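Local coordinates for putative ArsC family related protein (Bacteroides fragilis, PDB 3GKX) that is of unknown function but belongs to the ArsC family, whose thioredoxin-like members include arsenate reductases, at residues S75-P78 with E84-A87. Residues are numbered along the deposited sequence; the frame is centred on the assembly and turned at random.
Sequences SKLP and EQIA
Gln85 reaches from helix 82-89 to the backbone of Leu77, in the turn that leads from helix 73-76 to helix 82-89, and so bridges the connection between the two helices. The connection belongs to the helical part of this ArsC-family protein, which has a thioredoxin-like fold. One hydrogen bond carries the polar part of the contact: Gln85 NE2 donates to Leu77 O at 2.8 Å. The bond is bent, with an angle of 148° at the hydrogen. The carbonyl oxygen lies almost in the amide plane of Gln85. Seen from the acceptor, however, the amide approaches from well above the carbonyl plane, 44° out of it.

A looser apolar touch accompanies the bond. Leu77 CD2 lies 4.1 Å from Gln85 CG, and the two side chains run nearly perpendicular. Gln85 therefore uses its aliphatic stem against the leucine methyl and its amide end against the leucine carbonyl. Beyond CG the glutamine is stretched out (chi2 163°), which carries the amide away from the helix to that carbonyl. The two CA atoms of Leu77 and Gln85 stay 7.1 Å apart.

Further out, Lys58 and Phe61 touch the buried Leu77 side chain, while Val57 and Met80 touch that of Gln85. Within the connection, Lys76 O is hydrogen-bonded to Thr79 OG1. Near the start of the second helix, Glu84 OE1 accepts a hydrogen bond from Thr81 N.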
loop_
_atom_site.group_PDB
_atom_site.type_symbol
_atom_site.label_atom_id
_atom_site.label_comp_id
_atom_site.label_asym_id
_atom_site.label_seq_id
_atom_site.Cartn_x
_atom_site.Cartn_y
_atom_site.Cartn_z
ATOM N N SER B 75 -0.925 9.387 17.290
ATOM C CA SER B 75 -2.065 10.284 17.172
ATOM C C SER B 75 -1.876 11.237 15.993
ATOM O O SER B 75 -2.832 11.564 15.290
ATOM C CB SER B 75 -2.295 11.051 18.491
ATOM N N LYS B 76 -0.635 11.643 15.751
ATOM C CA LYS B 76 -0.371 12.707 14.796
ATOM C C LYS B 76 -0.389 12.322 13.326
ATOM O O LYS B 76 -0.652 13.185 12.500
ATOM C CB LYS B 76 0.904 13.467 15.163
ATOM C CG LYS B 76 0.624 14.554 16.197
ATOM C CD LYS B 76 1.856 15.116 16.829
ATOM C CE LYS B 76 1.508 16.359 17.603
ATOM N NZ LYS B 76 2.274 16.366 18.851
ATOM N N LEU B 77 -0.162 11.043 13.005
ATOM C CA LEU B 77 0.098 10.643 11.622
ATOM C C LEU B 77 -1.070 10.885 10.690
ATOM O O LEU B 77 -0.849 11.325 9.555
ATOM C CB LEU B 77 0.547 9.174 11.483
ATOM C CG LEU B 77 1.989 8.698 11.723
ATOM C CD1 LEU B 77 2.056 7.223 11.393
ATOM C CD2 LEU B 77 3.041 9.457 10.921
ATOM N N PRO B 78 -2.306 10.552 11.136
ATOM C CA PRO B 78 -3.416 10.788 10.237
ATOM C C PRO B 78 -3.406 12.222 9.718
ATOM O O PRO B 78 -3.113 12.438 8.527
ATOM C CB PRO B 78 -4.626 10.490 11.111
ATOM C CG PRO B 78 -4.154 9.338 11.913
ATOM C CD PRO B 78 -2.706 9.655 12.237
ATOM N N GLU B 84 3.977 15.579 4.112
ATOM C CA GLU B 84 4.466 15.798 5.490
ATOM C C GLU B 84 5.047 14.539 6.164
ATOM O O GLU B 84 6.135 14.589 6.759
ATOM C CB GLU B 84 3.401 16.439 6.362
ATOM C CG GLU B 84 2.873 17.746 5.794
ATOM C CD GLU B 84 1.630 18.238 6.507
ATOM O OE1 GLU B 84 0.888 17.403 7.075
ATOM O OE2 GLU B 84 1.403 19.479 6.524
ATOM N N GLN B 85 4.318 13.424 6.079
ATOM C CA GLN B 85 4.818 12.127 6.549
ATOM C C GLN B 85 6.179 11.739 5.931
ATOM O O GLN B 85 7.058 11.280 6.638
ATOM C CB GLN B 85 3.801 11.022 6.264
ATOM C CG GLN B 85 2.600 11.004 7.200
ATOM C CD GLN B 85 1.472 10.183 6.641
ATOM O OE1 GLN B 85 1.632 9.526 5.622
ATOM N NE2 GLN B 85 0.315 10.223 7.292
ATOM N N ILE B 86 6.344 11.922 4.617
ATOM C CA ILE B 86 7.624 11.604 3.967
ATOM C C ILE B 86 8.744 12.555 4.418
ATOM O O ILE B 86 9.845 12.091 4.740
ATOM C CB ILE B 86 7.513 11.546 2.423
ATOM C CG1 ILE B 86 6.542 10.429 1.993
ATOM C CG2 ILE B 86 8.886 11.411 1.802
ATOM C CD1 ILE B 86 6.245 10.364 0.468
ATOM N N ALA B 87 8.451 13.861 4.444
ATOM C CA ALA B 87 9.367 14.892 4.955
ATOM C C ALA B 87 9.855 14.581 6.353
ATOM O O ALA B 87 11.045 14.740 6.619
ATOM C CB ALA B 87 8.730 16.284 4.919
#